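Side-chain contacts in thioesterase domain-containing protein (Pseudomonas aeruginosa, PDB 1ZKI), which is a hotdog-fold thioesterase that probably hydrolyses acyl-CoA thioesters: residues A[42-45]-A[46-50]; A[55-58]-A[59-63]. One frame throughout, in Å; residues are numbered along the deposited sequence.

Contact 1: A[42-45]-A[46-50]; sequences LRNR and GGVMH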
loop_
_atom_site.group_PDB
_atom_site.type_symbol
_atom_site.label_atom_id
_atom_site.label_comp_id
_atom_site.label_asym_id
_atom_site.label_seq_id
_atom_site.Cartn_x
_atom_site.Cartn_y
_atom_site.Cartn_z
ATOM N N LEU A 42 3.200 25.265 4.555
ATOM C CA LEU A 42 3.085 23.807 4.686
ATOM C C LEU A 42 3.670 23.284 6.000
ATOM O O LEU A 42 3.566 22.089 6.287
ATOM C CB LEU A 42 3.739 23.089 3.486
ATOM C CG LEU A 42 3.225 23.444 2.080
ATOM C CD1 LEU A 42 3.879 22.547 1.025
ATOM C CD2 LEU A 42 1.696 23.358 1.994
ATOM N N ARG A 43 4.266 24.170 6.807
ATOM C CA ARG A 43 4.954 23.702 8.011
ATOM C C ARG A 43 3.974 23.324 9.130
ATOM O O ARG A 43 2.941 23.982 9.348
ATOM C CB ARG A 43 6.042 24.688 8.478
ATOM C CG ARG A 43 7.062 25.022 7.377
ATOM C CD ARG A 43 8.473 25.341 7.890
ATOM N NE ARG A 43 9.415 25.624 6.795
ATOM C CZ ARG A 43 10.399 24.815 6.391
ATOM N NH1 ARG A 43 11.195 25.181 5.390
ATOM N NH2 ARG A 43 10.602 23.641 6.978
ATOM N N ASN A 44 4.293 22.226 9.810
ATOM C CA ASN A 44 3.555 21.858 11.014
ATOM C C ASN A 44 4.252 22.505 12.227
ATOM O O ASN A 44 5.136 23.347 12.055
ATOM C CB ASN A 44 3.394 20.329 11.153
ATOM C CG ASN A 44 4.711 19.601 11.379
ATOM O OD1 ASN A 44 5.763 20.207 11.590
ATOM N ND2 ASN A 44 4.651 18.267 11.313
ATOM N N ARG A 45 3.859 22.133 13.439
ATOM C CA ARG A 45 4.440 22.776 14.624
ATOM C C ARG A 45 5.932 22.447 14.784
ATOM O O ARG A 45 6.681 23.222 15.386
ATOM C CB ARG A 45 3.649 22.419 15.885
ATOM C CG ARG A 45 2.248 23.065 15.921
ATOM C CD ARG A 45 1.607 23.008 17.312
ATOM N NE ARG A 45 2.425 23.640 18.346
ATOM C CZ ARG A 45 2.442 24.942 18.635
ATOM N NH1 ARG A 45 1.687 25.812 17.964
ATOM N NH2 ARG A 45 3.226 25.376 19.611
ATOM N N GLY A 46 6.352 21.313 14.220
ATOM C CA GLY A 46 7.761 20.897 14.235
ATOM C C GLY A 46 8.589 21.502 13.113
ATOM O O GLY A 46 9.792 21.226 12.985
ATOM N N GLY A 47 7.955 22.323 12.288
ATOM C CA GLY A 47 8.647 23.008 11.198
ATOM C C GLY A 47 8.919 22.157 9.969
ATOM O O GLY A 47 9.713 22.561 9.102
ATOM N N VAL A 48 8.266 20.995 9.873
ATOM C CA VAL A 48 8.394 20.113 8.699
ATOM C C VAL A 48 7.087 20.036 7.890
ATOM O O VAL A 48 6.044 20.516 8.340
ATOM C CB VAL A 48 8.881 18.696 9.099
ATOM C CG1 VAL A 48 10.227 18.798 9.821
ATOM C CG2 VAL A 48 7.846 17.969 9.972
HETATM N N MSE A 49 7.134 19.422 6.710
HETATM C CA MSE A 49 5.937 19.352 5.870
HETATM C C MSE A 49 4.808 18.647 6.617
HETATM O O MSE A 49 4.981 17.541 7.131
HETATM C CB MSE A 49 6.221 18.661 4.534
HETATM C CG MSE A 49 5.061 18.783 3.568
HETATM SE SE MSE A 49 5.612 18.031 1.845
HETATM C CE MSE A 49 6.821 19.323 1.273
ATOM N N HIS A 50 3.662 19.304 6.688
ATOM C CA HIS A 50 2.543 18.794 7.474
ATOM C C HIS A 50 2.004 17.500 6.858
ATOM O O HIS A 50 1.940 17.358 5.632
ATOM C CB HIS A 50 1.439 19.840 7.543
ATOM C CG HIS A 50 0.445 19.598 8.632
ATOM N ND1 HIS A 50 -0.512 18.605 8.568
ATOM C CD2 HIS A 50 0.234 20.251 9.803
ATOM C CE1 HIS A 50 -1.246 18.634 9.666
ATOM N NE2 HIS A 50 -0.818 19.625 10.432
#
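Asn44 lays its side chain alongside that of Val48, with ND2 3.5 Å from Val48 CG2, and its OD1 reaches over the type I turn from Asn44 to Gly47. With chi1 at 66°, the amide is tucked between its own backbone N and carbonyl carbon, which directs OD1 back into the loop. Asparagine suits the place because a single methylene brings OD1 to the N-H groups of the turn: it accepts from Val48 N at 3.1 Å, the donor standing above the amide plane, and weakly from Gly46 N. Gly47 N closes the turn on Asn44 O (3.0 Å) and Asn44 N bonds Val48 O (2.9 Å), the pattern of a tight hairpin-like loop with a G1-type bulge. Glycine fits position 47, just after the two corners, where phi is +78°. His50 N reaches Leu42 O at 2.8 Å, beyond the single beta bridge between Arg43 and Met49. The His50 ring brings CD2 obliquely to 3.4 Å from Asn44 CB, while ND1 caps Gly52 N. Leu42 and Met49, a selenomethionine, are buried, their apolar chains packing on Leu36 of strand 31-37 and on Ala53 and Leu54 of helix 51-70.

Contact 2: A[55-58]-A[59-63]; sequences FSLM and DVTMG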
loop_
_atom_site.group_PDB
_atom_site.type_symbol
_atom_site.label_atom_id
_atom_site.label_comp_id
_atom_site.label_asym_id
_atom_site.label_seq_id
_atom_site.Cartn_x
_atom_site.Cartn_y
_atom_site.Cartn_z
ATOM N N PHE A 55 -0.681 14.115 2.612
ATOM C CA PHE A 55 -1.856 13.362 2.220
ATOM C C PHE A 55 -2.557 14.020 1.026
ATOM O O PHE A 55 -3.007 13.325 0.120
ATOM C CB PHE A 55 -2.823 13.205 3.386
ATOM C CG PHE A 55 -4.075 12.484 3.013
ATOM C CD1 PHE A 55 -4.171 11.103 3.195
ATOM C CD2 PHE A 55 -5.141 13.182 2.436
ATOM C CE1 PHE A 55 -5.334 10.416 2.832
ATOM C CE2 PHE A 55 -6.311 12.518 2.062
ATOM C CZ PHE A 55 -6.415 11.129 2.265
ATOM N N SER A 56 -2.663 15.349 1.033
ATOM C CA SER A 56 -3.323 16.081 -0.052
ATOM C C SER A 56 -2.605 15.797 -1.368
ATOM O O SER A 56 -3.228 15.502 -2.373
ATOM C CB SER A 56 -3.339 17.577 0.246
ATOM O OG SER A 56 -4.127 17.838 1.403
ATOM N N LEU A 57 -1.280 15.852 -1.334
ATOM C CA LEU A 57 -0.476 15.473 -2.478
ATOM C C LEU A 57 -0.834 14.062 -2.950
ATOM O O LEU A 57 -1.118 13.849 -4.151
ATOM C CB LEU A 57 0.995 15.556 -2.101
ATOM C CG LEU A 57 1.975 14.891 -3.066
ATOM C CD1 LEU A 57 1.951 15.610 -4.427
ATOM C CD2 LEU A 57 3.365 14.925 -2.434
HETATM N N MSE A 58 -0.861 13.108 -2.017
HETATM C CA MSE A 58 -1.170 11.735 -2.381
HETATM C C MSE A 58 -2.572 11.586 -2.995
HETATM O O MSE A 58 -2.729 10.964 -4.037
HETATM C CB MSE A 58 -1.019 10.802 -1.174
HETATM C CG MSE A 58 -1.250 9.352 -1.550
HETATM SE SE MSE A 58 -0.793 8.245 -0.039
HETATM C CE MSE A 58 1.130 8.609 -0.050
ATOM N N ASP A 59 -3.577 12.169 -2.350
ATOM C CA ASP A 59 -4.960 12.057 -2.842
ATOM C C ASP A 59 -5.084 12.621 -4.271
ATOM O O ASP A 59 -5.719 12.015 -5.157
ATOM C CB ASP A 59 -5.917 12.767 -1.880
ATOM C CG ASP A 59 -7.357 12.705 -2.353
ATOM O OD1 ASP A 59 -7.918 11.592 -2.462
ATOM O OD2 ASP A 59 -7.906 13.764 -2.675
ATOM N N VAL A 60 -4.461 13.774 -4.511
ATOM C CA VAL A 60 -4.502 14.380 -5.837
ATOM C C VAL A 60 -3.819 13.507 -6.892
ATOM O O VAL A 60 -4.359 13.317 -7.981
ATOM C CB VAL A 60 -3.947 15.812 -5.819
ATOM C CG1 VAL A 60 -3.713 16.339 -7.236
ATOM C CG2 VAL A 60 -4.934 16.743 -5.028
ATOM N N THR A 61 -2.634 12.997 -6.568
ATOM C CA THR A 61 -1.899 12.124 -7.492
ATOM C C THR A 61 -2.697 10.849 -7.804
ATOM O O THR A 61 -2.767 10.417 -8.949
ATOM C CB THR A 61 -0.507 11.745 -6.932
ATOM O OG1 THR A 61 0.152 12.933 -6.470
ATOM C CG2 THR A 61 0.349 11.113 -8.040
HETATM N N MSE A 62 -3.286 10.245 -6.771
HETATM C CA MSE A 62 -4.138 9.069 -6.967
HETATM C C MSE A 62 -5.338 9.378 -7.868
HETATM O O MSE A 62 -5.658 8.588 -8.737
HETATM C CB MSE A 62 -4.600 8.514 -5.623
HETATM C CG MSE A 62 -3.498 7.862 -4.822
HETATM SE SE MSE A 62 -4.354 7.338 -3.091
HETATM C CE MSE A 62 -3.031 6.028 -2.528
ATOM N N GLY A 63 -5.981 10.534 -7.679
ATOM C CA GLY A 63 -7.101 10.933 -8.541
ATOM C C GLY A 63 -6.694 11.046 -10.008
ATOM O O GLY A 63 -7.435 10.627 -10.907
#
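The torsions of two selenomethionines bring Met58 and Met62 together: Met58 places CG opposite its backbone N (chi1 -176°), whereas Met62 swings CG opposite its carbonyl carbon (chi1 -70°) and then runs extended. Their chains consequently lie side by side one helical turn apart, with Met62 CE 3.9 Å from Met58 CG and 4.0 Å from Met58 SE. Both are buried and unbranched, and long enough to reach strands 107-116 and 76-85. Thr61 sets OG1 in the place that Met62 gives its CG, beside the backbone N, from where it hydrogen-bonds Leu57 O at 2.8 Å, approaching from above the carbonyl plane. Thr61 N binds the same oxygen almost in line with its C=O at 3.0 Å, so two donors grip one carbonyl and the buried hydroxyl spends its proton on its own helix. Leu57 CD1 flanks OG1, and the branched end of this leucine fills the buried side against Val34, Leu36, Val94 and Cys96. Phe55 meets Asp59 obliquely, CE2 lying 4.0 Å from Asp59 CB, with the ring and carboxylate planes nearly parallel. The phenylalanine ring also packs on Cys81 and Tyr85, while Asp59, partly exposed as suits a carboxylate, hydrogen-bonds Thr78 OG1 through OD1. As the central helix of the hotdog fold, 51-70 is wrapped by the antiparallel sheet: Met58, Met62 and Phe55 rest on strand 76-85, the first two also on 107-116, while Leu57 and Thr61 face strands 93-103 and 31-37.

Beyond strand 31-37 the chain first enters contact 1, where residues 42-45 turn back on 46-50 to close a short loop. That loop delivers the chain to helix 51-70, with His50 at the N-cap position. Contact 2 follows within the same helix and closes no loop, its side chains meeting one turn apart. The two are therefore in series, neither nested nor crossed. The centres of contact 1 and contact 2 lie about 18 Å apart. Contact 1 ties the entry loop to strand 31-37, to the start of the helix at Gly52, Ala53 and Leu54, and, through backbone bonding of Met49 with Val89, to the segment 88-90; contact 2 seats the helix in the sheet near the chain's centre.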